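Iron-sulfur cluster assembly scaffold protein NifU (Fervidobacterium islandicum, PDB 6A6F) probably serves in the SUF system as a scaffold or sulfur-transfer partner for iron-sulfur cluster assembly, with a zinc ion bound by three cysteines and an aspartate. Local coordinates at residues K17-K22 against V71-I76; E86-A91 against L126-L131; E92-M95 against E99-E102. All blocks are in the same frame, centred on the assembly; numbering follows the deposited sequence.

Contact 1: K17-K22 against V71-I76; sequences KKFHGK and VMIEQI. With NI (nickel (II) ion), chain J.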
ATOM      1  N   LYS A  17      -0.850  -2.267 -11.233  1.00 21.96           N
ATOM      2  CA  LYS A  17      -2.199  -2.778 -11.166  1.00 25.21           C
ATOM      3  C   LYS A  17      -2.502  -4.017 -11.990  1.00 22.10           C
ATOM      4  O   LYS A  17      -3.456  -4.705 -11.707  1.00 19.56           O
ATOM      5  CB  LYS A  17      -3.179  -1.702 -11.682  1.00 32.94           C
ATOM      6  CG  LYS A  17      -3.261  -0.422 -10.857  1.00 36.35           C
ATOM      7  CD  LYS A  17      -3.446  -0.722  -9.386  1.00 39.65           C
ATOM      8  CE  LYS A  17      -3.706   0.572  -8.618  1.00 44.74           C
ATOM      9  NZ  LYS A  17      -3.879   0.293  -7.165  1.00 50.26           N
ATOM     10  N   LYS A  18      -1.728  -4.287 -13.017  1.00 20.86           N
ATOM     11  CA  LYS A  18      -2.112  -5.339 -13.980  1.00 22.99           C
ATOM     12  C   LYS A  18      -2.189  -6.765 -13.400  1.00 19.45           C
ATOM     13  O   LYS A  18      -2.897  -7.566 -13.943  1.00 19.74           O
ATOM     14  CB  LYS A  18      -1.186  -5.315 -15.161  1.00 27.03           C
ATOM     15  CG  LYS A  18       0.212  -5.651 -14.779  1.00 30.48           C
ATOM     16  CD  LYS A  18       1.174  -4.887 -15.675  1.00 37.69           C
ATOM     17  CE  LYS A  18       0.965  -5.248 -17.110  1.00 40.64           C
ATOM     18  NZ  LYS A  18       1.993  -4.545 -17.898  1.00 49.72           N
ATOM     19  N   PHE A  19      -1.529  -7.044 -12.257  1.00 16.16           N
ATOM     20  CA  PHE A  19      -1.609  -8.370 -11.619  1.00 15.42           C
ATOM     21  C   PHE A  19      -2.483  -8.449 -10.395  1.00 15.61           C
ATOM     22  O   PHE A  19      -2.545  -9.493  -9.757  1.00 15.37           O
ATOM     23  CB  PHE A  19      -0.207  -8.963 -11.301  1.00 15.45           C
ATOM     24  CG  PHE A  19       0.734  -8.884 -12.419  1.00 15.78           C
ATOM     25  CD1 PHE A  19       0.381  -9.340 -13.654  1.00 17.94           C
ATOM     26  CD2 PHE A  19       1.943  -8.249 -12.260  1.00 18.08           C
ATOM     27  CE1 PHE A  19       1.245  -9.205 -14.720  1.00 17.35           C
ATOM     28  CE2 PHE A  19       2.824  -8.108 -13.298  1.00 18.21           C
ATOM     29  CZ  PHE A  19       2.455  -8.572 -14.542  1.00 19.39           C
ATOM     30  N   HIS A  20      -3.200  -7.377 -10.057  1.00 16.75           N
ATOM     31  CA  HIS A  20      -3.950  -7.331  -8.805  1.00 17.00           C
ATOM     32  C   HIS A  20      -5.381  -7.751  -9.071  1.00 18.39           C
ATOM     33  O   HIS A  20      -6.020  -7.176  -9.912  1.00 22.13           O
ATOM     34  CB  HIS A  20      -3.917  -5.886  -8.257  1.00 18.26           C
ATOM     35  CG  HIS A  20      -4.555  -5.757  -6.929  1.00 18.52           C
ATOM     36  ND1 HIS A  20      -4.111  -6.466  -5.832  1.00 20.08           N
ATOM     37  CD2 HIS A  20      -5.586  -4.994  -6.502  1.00 16.68           C
ATOM     38  CE1 HIS A  20      -4.896  -6.191  -4.799  1.00 20.41           C
ATOM     39  NE2 HIS A  20      -5.759  -5.271  -5.172  1.00 17.76           N
ATOM     40  N   GLY A  21      -5.887  -8.741  -8.363  1.00 20.30           N
ATOM     41  CA  GLY A  21      -7.199  -9.293  -8.680  1.00 21.86           C
ATOM     42  C   GLY A  21      -7.259 -10.788  -8.382  1.00 20.91           C
ATOM     43  O   GLY A  21      -6.308 -11.402  -7.900  1.00 21.37           O
ATOM     44  N   LYS A  22      -8.371 -11.377  -8.738  1.00 20.78           N
ATOM     45  CA  LYS A  22      -8.592 -12.805  -8.584  1.00 23.88           C
ATOM     46  C   LYS A  22      -8.629 -13.473  -9.932  1.00 22.39           C
ATOM     47  O   LYS A  22      -8.901 -12.826 -10.967  1.00 22.03           O
ATOM     48  CB  LYS A  22      -9.947 -13.063  -7.902  1.00 27.26           C
ATOM     49  CG  LYS A  22     -10.091 -12.393  -6.563  1.00 30.73           C
ATOM     50  CD  LYS A  22     -11.442 -12.742  -5.956  1.00 37.14           C
ATOM     51  CE  LYS A  22     -11.419 -12.570  -4.446  1.00 42.19           C
ATOM     52  NZ  LYS A  22     -12.787 -12.263  -3.952  1.00 48.16           N
ATOM     53  N   VAL A  71       6.965  -7.913  -9.050  1.00 15.05           N
ATOM     54  CA  VAL A  71       8.167  -8.271  -9.806  1.00 16.44           C
ATOM     55  C   VAL A  71       8.191  -9.805  -9.919  1.00 16.20           C
ATOM     56  O   VAL A  71       8.478 -10.329 -10.983  1.00 16.08           O
ATOM     57  CB  VAL A  71       9.440  -7.694  -9.211  1.00 17.09           C
ATOM     58  CG1 VAL A  71      10.653  -8.240  -9.894  1.00 18.33           C
ATOM     59  CG2 VAL A  71       9.421  -6.163  -9.322  1.00 18.06           C
ATOM     60  N   MET A  72       7.814 -10.490  -8.860  1.00 14.63           N
ATOM     61  CA  MET A  72       7.747 -11.952  -8.891  1.00 15.16           C
ATOM     62  C   MET A  72       6.817 -12.442 -10.010  1.00 15.69           C
ATOM     63  O   MET A  72       7.211 -13.332 -10.818  1.00 14.66           O
ATOM     64  CB  MET A  72       7.297 -12.524  -7.568  1.00 15.05           C
ATOM     65  CG  MET A  72       7.216 -14.019  -7.508  1.00 14.99           C
ATOM     66  SD  MET A  72       6.451 -14.657  -6.017  1.00 16.60           S
ATOM     67  CE  MET A  72       4.692 -14.426  -6.322  1.00 18.06           C
ATOM     68  N   ILE A  73       5.601 -11.893 -10.036  1.00 14.69           N
ATOM     69  CA  ILE A  73       4.599 -12.342 -10.993  1.00 16.17           C
ATOM     70  C   ILE A  73       5.100 -12.109 -12.388  1.00 16.15           C
ATOM     71  O   ILE A  73       5.026 -12.976 -13.240  1.00 16.13           O
ATOM     72  CB  ILE A  73       3.216 -11.650 -10.749  1.00 15.43           C
ATOM     73  CG1 ILE A  73       2.667 -12.218  -9.439  1.00 16.62           C
ATOM     74  CG2 ILE A  73       2.260 -11.869 -11.938  1.00 14.90           C
ATOM     75  CD1 ILE A  73       1.448 -11.489  -8.917  1.00 16.92           C
ATOM     76  N   GLU A  74       5.601 -10.914 -12.627  1.00 17.66           N
ATOM     77  CA  GLU A  74       6.085 -10.546 -13.956  1.00 18.78           C
ATOM     78  C   GLU A  74       7.183 -11.520 -14.406  1.00 19.61           C
ATOM     79  O   GLU A  74       7.314 -11.837 -15.590  1.00 16.80           O
ATOM     80  CB  GLU A  74       6.595  -9.110 -13.908  1.00 20.45           C
ATOM     81  CG  GLU A  74       7.268  -8.611 -15.146  1.00 25.74           C
ATOM     82  CD  GLU A  74       7.939  -7.269 -14.873  1.00 32.99           C
ATOM     83  OE1 GLU A  74       9.104  -7.285 -14.378  1.00 39.21           O
ATOM     84  OE2 GLU A  74       7.276  -6.234 -15.107  1.00 36.31           O
ATOM     85  N   GLN A  75       8.008 -11.962 -13.472  1.00 18.32           N
ATOM     86  CA  GLN A  75       9.110 -12.814 -13.841  1.00 20.37           C
ATOM     87  C   GLN A  75       8.703 -14.301 -13.958  1.00 20.70           C
ATOM     88  O   GLN A  75       9.342 -15.027 -14.710  1.00 23.66           O
ATOM     89  CB  GLN A  75      10.279 -12.631 -12.881  1.00 21.40           C
ATOM     90  CG  GLN A  75      10.931 -11.251 -12.963  1.00 23.12           C
ATOM     91  CD  GLN A  75      11.436 -10.949 -14.363  1.00 26.46           C
ATOM     92  OE1 GLN A  75      11.048  -9.961 -14.992  1.00 31.78           O
ATOM     93  NE2 GLN A  75      12.214 -11.847 -14.891  1.00 24.41           N
ATOM     94  N   ILE A  76       7.697 -14.765 -13.219  1.00 18.33           N
ATOM     95  CA  ILE A  76       7.389 -16.192 -13.237  1.00 17.28           C
ATOM     96  C   ILE A  76       6.378 -16.626 -14.259  1.00 19.75           C
ATOM     97  O   ILE A  76       6.304 -17.825 -14.559  1.00 16.32           O
ATOM     98  CB  ILE A  76       6.988 -16.789 -11.890  1.00 17.68           C
ATOM     99  CG1 ILE A  76       5.649 -16.237 -11.351  1.00 17.30           C
ATOM    100  CG2 ILE A  76       8.116 -16.635 -10.886  1.00 18.88           C
ATOM    101  CD1 ILE A  76       5.291 -16.709  -9.943  1.00 17.83           C
TER
HETATM  102 NI    NI J 208      -7.480  -4.126  -4.348  1.00 22.73          NI
HETATM  103  O   HOH W   1      -7.355  -2.773  -5.566  1.00 22.66           O
HETATM  104  O   HOH W   2      -9.048  -5.380  -5.435  1.00 27.44           O
HETATM  105  O   HOH W   3      -7.564  -5.325  -3.189  1.00 14.81           O
HETATM  106  O   HOH W   4      -9.492  -4.988  -3.195  1.00 41.18           O
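F19, at the third position of a type I beta turn from K17 to H20, faces I73 on the last turns of helix 63-76, their CA atoms 7.4 Å apart; the turn is closed by H20 N giving a hydrogen bond to K17 O. The contact across is apolar. The methyl CG2 of I73 lies over one face of the phenyl ring, 3.6 Å from its centroid and only 18° off the ring normal, a CH-pi contact; its nearest ring atom is F19 CG, at 3.4 Å. I73 can offer this branch because CG2 stands anti to its own backbone N, while its other arm lies against the stem of F19, CD1 being 3.8 Å from F19 CB. A beta-branched residue suits the place, since it touches ring and stem at once. Farther out, F19 CE2 meets E74 CB at 3.9 Å, so E74 contributes its aliphatic root here, and its carboxylate bonds through OE2 to the hydroxyl of Y13. The opposite face of the ring is covered from within the turn by K18 CG, 3.6 Å above the plane, which leaves the phenyl sandwiched between two aliphatic groups. With an alanine in place of F19, the I73 methyl and the K18 chain would probably lose the ring that separates them, and a gap would open between turn and helix. Next door, H20 points away from the helix and binds nickel through NE2 at 2.2 Å, together with waters and H60 of the second subunit. In the fold, I73 also packs on V55 and F57 of strand 51-58, and backbone hydrogen bonds between F57 and both F19 and G21 tie the loop to that strand, the outermost of the sheet within this chain.

Contact 2: E86-A91 against L126-L131; sequences EMMKNA and LPWKTL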
ATOM      1  N   GLU A  86      13.381 -22.294  -8.510  1.00 27.35           N
ATOM      2  CA  GLU A  86      14.802 -21.987  -8.552  1.00 31.21           C
ATOM      3  C   GLU A  86      15.009 -20.477  -8.404  1.00 30.83           C
ATOM      4  O   GLU A  86      15.918 -20.023  -7.687  1.00 25.17           O
ATOM      5  CB  GLU A  86      15.411 -22.510  -9.858  1.00 35.59           C
ATOM      6  CG  GLU A  86      16.896 -22.204 -10.071  1.00 44.90           C
ATOM      7  CD  GLU A  86      17.339 -22.447 -11.511  1.00 51.95           C
ATOM      8  OE1 GLU A  86      18.525 -22.166 -11.845  1.00 57.36           O
ATOM      9  OE2 GLU A  86      16.490 -22.922 -12.309  1.00 55.78           O
ATOM     10  N   MET A  87      14.173 -19.691  -9.086  1.00 28.73           N
ATOM     11  CA  MET A  87      14.187 -18.239  -8.850  1.00 26.92           C
ATOM     12  C   MET A  87      13.982 -17.922  -7.411  1.00 25.80           C
ATOM     13  O   MET A  87      14.760 -17.176  -6.815  1.00 24.80           O
ATOM     14  CB  MET A  87      13.083 -17.572  -9.624  1.00 29.52           C
ATOM     15  CG  MET A  87      13.585 -16.672 -10.701  1.00 33.88           C
ATOM     16  SD  MET A  87      12.167 -15.914 -11.544  1.00 37.45           S
ATOM     17  CE  MET A  87      11.689 -17.378 -12.432  1.00 33.12           C
ATOM     18  N   MET A  88      12.929 -18.503  -6.845  1.00 24.46           N
ATOM     19  CA  MET A  88      12.634 -18.333  -5.422  1.00 27.01           C
ATOM     20  C   MET A  88      13.828 -18.665  -4.514  1.00 28.45           C
ATOM     21  O   MET A  88      14.160 -17.888  -3.611  1.00 25.36           O
ATOM     22  CB  MET A  88      11.442 -19.198  -5.050  1.00 29.20           C
ATOM     23  CG  MET A  88      10.939 -19.046  -3.628  1.00 31.39           C
ATOM     24  SD  MET A  88      11.721 -20.100  -2.363  1.00 34.59           S
ATOM     25  CE  MET A  88      11.892 -21.658  -3.196  1.00 42.54           C
ATOM     26  N   LYS A  89      14.479 -19.808  -4.761  1.00 28.89           N
ATOM     27  CA  LYS A  89      15.653 -20.195  -3.953  1.00 31.79           C
ATOM     28  C   LYS A  89      16.781 -19.156  -4.054  1.00 26.53           C
ATOM     29  O   LYS A  89      17.375 -18.726  -3.046  1.00 28.34           O
ATOM     30  CB  LYS A  89      16.124 -21.607  -4.375  1.00 38.16           C
ATOM     31  CG  LYS A  89      17.274 -22.172  -3.530  1.00 44.76           C
ATOM     32  CD  LYS A  89      18.153 -23.175  -4.302  1.00 51.85           C
ATOM     33  CE  LYS A  89      19.166 -22.450  -5.191  1.00 57.51           C
ATOM     34  NZ  LYS A  89      19.735 -23.280  -6.296  1.00 61.71           N
ATOM     35  N   ASN A  90      17.061 -18.713  -5.265  1.00 24.61           N
ATOM     36  CA  ASN A  90      17.980 -17.609  -5.458  1.00 25.46           C
ATOM     37  C   ASN A  90      17.628 -16.310  -4.736  1.00 28.21           C
ATOM     38  O   ASN A  90      18.530 -15.642  -4.207  1.00 27.15           O
ATOM     39  CB  ASN A  90      18.158 -17.338  -6.913  1.00 28.48           C
ATOM     40  CG  ASN A  90      19.159 -18.275  -7.528  1.00 31.84           C
ATOM     41  OD1 ASN A  90      20.360 -18.037  -7.435  1.00 31.56           O
ATOM     42  ND2 ASN A  90      18.677 -19.331  -8.166  1.00 30.05           N
ATOM     43  N   ALA A  91      16.330 -15.973  -4.673  1.00 26.66           N
ATOM     44  CA  ALA A  91      15.898 -14.701  -4.088  1.00 24.73           C
ATOM     45  C   ALA A  91      16.083 -14.737  -2.604  1.00 26.51           C
ATOM     46  O   ALA A  91      16.540 -13.744  -2.011  1.00 25.11           O
ATOM     47  CB  ALA A  91      14.442 -14.424  -4.413  1.00 25.88           C
ATOM     48  N   LEU A 126       7.698 -12.410   1.517  1.00 17.78           N
ATOM     49  CA  LEU A 126       6.340 -12.871   1.677  1.00 19.22           C
ATOM     50  C   LEU A 126       5.752 -13.524   0.387  1.00 18.50           C
ATOM     51  O   LEU A 126       5.317 -14.670   0.427  1.00 19.40           O
ATOM     52  CB  LEU A 126       5.425 -11.737   2.170  1.00 20.66           C
ATOM     53  CG  LEU A 126       3.935 -12.112   2.243  1.00 19.83           C
ATOM     54  CD1 LEU A 126       3.759 -13.263   3.213  1.00 21.83           C
ATOM     55  CD2 LEU A 126       3.085 -10.935   2.642  1.00 20.73           C
ATOM     56  N   PRO A 127       5.747 -12.799  -0.765  1.00 17.91           N
ATOM     57  CA  PRO A 127       5.227 -13.473  -1.972  1.00 17.86           C
ATOM     58  C   PRO A 127       5.990 -14.714  -2.344  1.00 17.72           C
ATOM     59  O   PRO A 127       5.381 -15.640  -2.848  1.00 18.99           O
ATOM     60  CB  PRO A 127       5.378 -12.436  -3.072  1.00 17.50           C
ATOM     61  CG  PRO A 127       6.347 -11.454  -2.494  1.00 17.69           C
ATOM     62  CD  PRO A 127       6.115 -11.420  -1.042  1.00 16.33           C
ATOM     63  N   TRP A 128       7.305 -14.715  -2.172  1.00 18.71           N
ATOM     64  CA  TRP A 128       8.142 -15.855  -2.599  1.00 19.13           C
ATOM     65  C   TRP A 128       7.907 -17.114  -1.731  1.00 20.70           C
ATOM     66  O   TRP A 128       7.818 -18.228  -2.247  1.00 20.30           O
ATOM     67  CB  TRP A 128       9.631 -15.468  -2.571  1.00 19.96           C
ATOM     68  CG  TRP A 128      10.023 -14.545  -3.660  1.00 19.21           C
ATOM     69  CD1 TRP A 128      10.259 -13.221  -3.548  1.00 19.44           C
ATOM     70  CD2 TRP A 128      10.167 -14.872  -5.036  1.00 18.53           C
ATOM     71  NE1 TRP A 128      10.545 -12.696  -4.765  1.00 19.88           N
ATOM     72  CE2 TRP A 128      10.510 -13.699  -5.701  1.00 18.88           C
ATOM     73  CE3 TRP A 128      10.007 -16.042  -5.774  1.00 19.75           C
ATOM     74  CZ2 TRP A 128      10.721 -13.655  -7.077  1.00 18.16           C
ATOM     75  CZ3 TRP A 128      10.245 -15.999  -7.144  1.00 18.93           C
ATOM     76  CH2 TRP A 128      10.604 -14.822  -7.769  1.00 17.81           C
ATOM     77  N   LYS A 129       7.802 -16.905  -0.417  1.00 20.23           N
ATOM     78  CA  LYS A 129       7.500 -17.970   0.525  1.00 23.01           C
ATOM     79  C   LYS A 129       6.096 -18.513   0.280  1.00 21.36           C
ATOM     80  O   LYS A 129       5.889 -19.710   0.350  1.00 21.28           O
ATOM     81  CB  LYS A 129       7.606 -17.467   1.976  1.00 25.56           C
ATOM     82  CG  LYS A 129       8.995 -16.991   2.436  1.00 29.81           C
ATOM     83  CD  LYS A 129      10.139 -17.935   2.084  1.00 36.36           C
ATOM     84  CE  LYS A 129      10.106 -19.197   2.943  1.00 40.60           C
ATOM     85  NZ  LYS A 129      11.127 -20.232   2.532  1.00 43.99           N
ATOM     86  N   THR A 130       5.156 -17.625  -0.044  1.00 19.32           N
ATOM     87  CA  THR A 130       3.811 -18.034  -0.399  1.00 19.80           C
ATOM     88  C   THR A 130       3.786 -18.818  -1.683  1.00 19.46           C
ATOM     89  O   THR A 130       3.124 -19.848  -1.762  1.00 20.68           O
ATOM     90  CB  THR A 130       2.847 -16.838  -0.478  1.00 20.48           C
ATOM     91  OG1 THR A 130       2.888 -16.166   0.777  1.00 19.97           O
ATOM     92  CG2 THR A 130       1.428 -17.313  -0.747  1.00 20.24           C
ATOM     93  N   LEU A 131       4.566 -18.389  -2.666  1.00 18.26           N
ATOM     94  CA  LEU A 131       4.731 -19.153  -3.882  1.00 18.45           C
ATOM     95  C   LEU A 131       5.313 -20.566  -3.666  1.00 21.05           C
ATOM     96  O   LEU A 131       4.812 -21.554  -4.222  1.00 21.11           O
ATOM     97  CB  LEU A 131       5.649 -18.408  -4.803  1.00 19.78           C
ATOM     98  CG  LEU A 131       6.038 -19.089  -6.114  1.00 20.24           C
ATOM     99  CD1 LEU A 131       4.896 -19.155  -7.078  1.00 21.42           C
ATOM    100  CD2 LEU A 131       7.156 -18.330  -6.779  1.00 20.70           C
TER
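W128 of helix 118-135 meets M87, M88 and A91 of helix 81-95 where the two helices pack at 10.0 Å between segment axes, inclined, nearer antiparallel than parallel, their directions 139° apart. Apolar contact carries the interface. M88 lies alongside the six-membered part of the indole: its CB touches W128 CE3 at 3.5 Å, and its CA approaches the same atom equally closely. With CG on the far side from the backbone N (chi1 -175°), M88 passes the tryptophan stem in the opposite direction, its CG 3.5 Å from W128 O, before bends at chi2 and chi3 lead the sulfur away. M87 reaches the far rim of the indole with its CB, 4.1 Å from W128 CZ3. Unbranched at CB, the methionines let the indole come close to the helix backbone, as the M88 CA contact attests.

A CH-pi contact comes from A91, one turn after M87. Its CB stands over one face of the indole, 4.2 Å from the centroid of the five-membered ring and 7° off its normal; a small residue suits a position where a flat ring faces the backbone.

The side-chain hydrogen bonds within these segments run back along each helix. N90 ND2 bonds to E86 O at 2.9 Å, from the opposite face of that carbonyl to N90 N, and T130 OG1 likewise to L126 O. T130 is thereby satisfied, as is the NH2 end of N90, whose OD1 accepts from D101 N; each carbonyl oxygen accepts twice.

Around this pair, S68 and M72 of helix 63-76 touch W128, so three helices share the tryptophan, whose ring also meets that of F124. L126, T130 and L131 rest on strand 39-48, placing helix 118-135 between the sheet and helix 81-95, while M87 and N90 touch helix 102-105.

Contact 3: E92-M95 against E99-E102; sequences ENMM and EFDE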
ATOM      1  N   GLU A  92      15.729 -15.876  -2.008  1.00 26.19           N
ATOM      2  CA  GLU A  92      15.964 -16.098  -0.605  1.00 30.88           C
ATOM      3  C   GLU A  92      17.480 -16.110  -0.303  1.00 31.96           C
ATOM      4  O   GLU A  92      17.928 -15.402   0.610  1.00 32.76           O
ATOM      5  CB  GLU A  92      15.286 -17.397  -0.113  1.00 33.82           C
ATOM      6  CG  GLU A  92      15.460 -17.587   1.388  1.00 37.87           C
ATOM      7  CD  GLU A  92      14.523 -18.600   2.026  1.00 42.30           C
ATOM      8  OE1 GLU A  92      14.391 -19.699   1.468  1.00 44.58           O
ATOM      9  OE2 GLU A  92      13.940 -18.287   3.105  1.00 49.88           O
ATOM     10  N   ASN A  93      18.269 -16.838  -1.088  1.00 29.91           N
ATOM     11  CA  ASN A  93      19.738 -16.763  -0.928  1.00 31.83           C
ATOM     12  C   ASN A  93      20.275 -15.340  -0.921  1.00 31.97           C
ATOM     13  O   ASN A  93      21.149 -15.004  -0.120  1.00 33.98           O
ATOM     14  CB  ASN A  93      20.485 -17.581  -1.996  1.00 32.09           C
ATOM     15  CG  ASN A  93      20.386 -19.082  -1.753  1.00 36.75           C
ATOM     16  OD1 ASN A  93      19.838 -19.523  -0.742  1.00 36.50           O
ATOM     17  ND2 ASN A  93      20.887 -19.870  -2.691  1.00 37.03           N
ATOM     18  N   MET A  94      19.776 -14.509  -1.821  1.00 31.55           N
ATOM     19  CA  MET A  94      20.168 -13.096  -1.864  1.00 31.67           C
ATOM     20  C   MET A  94      19.937 -12.443  -0.507  1.00 35.71           C
ATOM     21  O   MET A  94      20.827 -11.755   0.038  1.00 38.91           O
ATOM     22  CB  MET A  94      19.373 -12.346  -2.960  1.00 32.87           C
ATOM     23  CG  MET A  94      19.873 -10.942  -3.283  1.00 31.25           C
ATOM     24  SD  MET A  94      19.016 -10.067  -4.599  1.00 30.95           S
ATOM     25  CE  MET A  94      17.316 -10.195  -4.018  1.00 30.92           C
ATOM     26  N   MET A  95      18.749 -12.670   0.055  1.00 33.62           N
ATOM     27  CA  MET A  95      18.349 -12.018   1.281  1.00 34.00           C
ATOM     28  C   MET A  95      19.204 -12.453   2.442  1.00 37.32           C
ATOM     29  O   MET A  95      19.562 -11.647   3.268  1.00 41.14           O
ATOM     30  CB  MET A  95      16.887 -12.317   1.603  1.00 34.05           C
ATOM     31  CG  MET A  95      15.912 -11.466   0.808  1.00 30.79           C
ATOM     32  SD  MET A  95      16.182  -9.718   1.141  1.00 31.90           S
ATOM     33  CE  MET A  95      16.859  -9.142  -0.385  1.00 30.03           C
ATOM     34  N   GLU A  99      25.135 -17.162  -1.599  1.00 45.23           N
ATOM     35  CA  GLU A  99      25.482 -16.947  -2.992  1.00 49.05           C
ATOM     36  C   GLU A  99      24.252 -17.163  -3.901  1.00 42.94           C
ATOM     37  O   GLU A  99      23.402 -18.011  -3.615  1.00 37.15           O
ATOM     38  CB  GLU A  99      26.667 -17.863  -3.394  1.00 55.48           C
ATOM     39  CG  GLU A  99      26.661 -18.333  -4.854  1.00 62.57           C
ATOM     40  CD  GLU A  99      28.041 -18.715  -5.390  1.00 71.40           C
ATOM     41  OE1 GLU A  99      28.521 -19.845  -5.116  1.00 70.97           O
ATOM     42  OE2 GLU A  99      28.636 -17.882  -6.118  1.00 71.17           O
ATOM     43  N   PHE A 100      24.197 -16.419  -5.009  1.00 37.60           N
ATOM     44  CA  PHE A 100      23.064 -16.509  -5.932  1.00 38.94           C
ATOM     45  C   PHE A 100      23.447 -16.176  -7.349  1.00 39.56           C
ATOM     46  O   PHE A 100      24.485 -15.560  -7.625  1.00 38.77           O
ATOM     47  CB  PHE A 100      21.929 -15.580  -5.491  1.00 36.24           C
ATOM     48  CG  PHE A 100      22.299 -14.142  -5.501  1.00 34.07           C
ATOM     49  CD1 PHE A 100      22.161 -13.394  -6.644  1.00 33.14           C
ATOM     50  CD2 PHE A 100      22.796 -13.535  -4.363  1.00 33.66           C
ATOM     51  CE1 PHE A 100      22.501 -12.059  -6.657  1.00 33.53           C
ATOM     52  CE2 PHE A 100      23.145 -12.190  -4.365  1.00 33.36           C
ATOM     53  CZ  PHE A 100      23.003 -11.449  -5.513  1.00 31.90           C
ATOM     54  N   ASP A 101      22.563 -16.578  -8.242  1.00 40.91           N
ATOM     55  CA  ASP A 101      22.775 -16.482  -9.668  1.00 41.72           C
ATOM     56  C   ASP A 101      22.033 -15.277 -10.255  1.00 39.14           C
ATOM     57  O   ASP A 101      20.803 -15.329 -10.419  1.00 36.37           O
ATOM     58  CB  ASP A 101      22.288 -17.776 -10.319  1.00 39.50           C
ATOM     59  CG  ASP A 101      22.560 -17.808 -11.784  1.00 42.06           C
ATOM     60  OD1 ASP A 101      22.599 -16.726 -12.375  1.00 39.70           O
ATOM     61  OD2 ASP A 101      22.715 -18.904 -12.367  1.00 51.47           O
ATOM     62  N   GLU A 102      22.788 -14.240 -10.628  1.00 36.66           N
ATOM     63  CA  GLU A 102      22.204 -12.968 -11.082  1.00 39.75           C
ATOM     64  C   GLU A 102      21.368 -13.089 -12.354  1.00 36.94           C
ATOM     65  O   GLU A 102      20.425 -12.334 -12.570  1.00 37.32           O
ATOM     66  CB  GLU A 102      23.299 -11.921 -11.281  1.00 46.97           C
ATOM     67  CG  GLU A 102      23.965 -11.497  -9.977  1.00 56.11           C
ATOM     68  CD  GLU A 102      24.612 -10.117 -10.050  1.00 61.73           C
ATOM     69  OE1 GLU A 102      25.497  -9.922 -10.913  1.00 60.34           O
ATOM     70  OE2 GLU A 102      24.234  -9.232  -9.235  1.00 68.48           O
TER
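M94 and F100 form a Met-aromatic contact across a short helix-loop-helix connection, in which the chain leaves helix 81-95 and folds back on its last turn before helix 102-105 begins. The side chain of M94 passes at a slant over the phenyl ring. Its CB, already close to the ring, lies 3.9 Å from F100 CD2. CG, which chi1 of -169° turns away from the backbone N and to the side of the carbonyl carbon, reaches over one face and touches F100 CE2 at 3.7 Å; it stands 3.6 Å above the ring plane, offset toward the rim, as a CH-pi donor. SD follows at 4.6 Å from the ring centroid, in an oblique sulfur-aromatic approach. Beyond it the chain bends at chi3, taking CE away from the ring; the side chain also packs on L105 and on F124 of helix 118-135. A long, unbranched and polarisable methionine suits this course, since it can slant across an aromatic face and still reach the core. F100 presents that face because its CG sits between the backbone N and the carbonyl carbon (chi1 63°), and its ring also touches I109 and L105.

One residue earlier, N93 rests its CB near F100 CB. Just after F100, D101 occupies the N-cap of helix 102-105, its OD1 accepting from N103 N, as aspartate commonly does at such a start. N93 adds a slight polar link to the loop backbone: ND2 gives E99 O a weak hydrogen bond of 3.3 Å with an N-H...O angle of 128°.

From the N terminus, contact 1 closes first: it brings the loop after helix 8-14 round to helix 63-76, enclosing all three strands of the sheet. Contact 2 opens only after this, joining helix 81-95 to helix 118-135, and contact 3 is nested inside its loop, where the end of helix 81-95 meets the chain leading to helix 102-105. Contacts 1 and 2 touch through M72 on P127 and L131, and through I76 against L131. Contacts 2 and 3 share helix 81-95, and the side chain of N90 reaches from one to the other. Contacts 1 and 3 lie on opposite sides of the chain's centre.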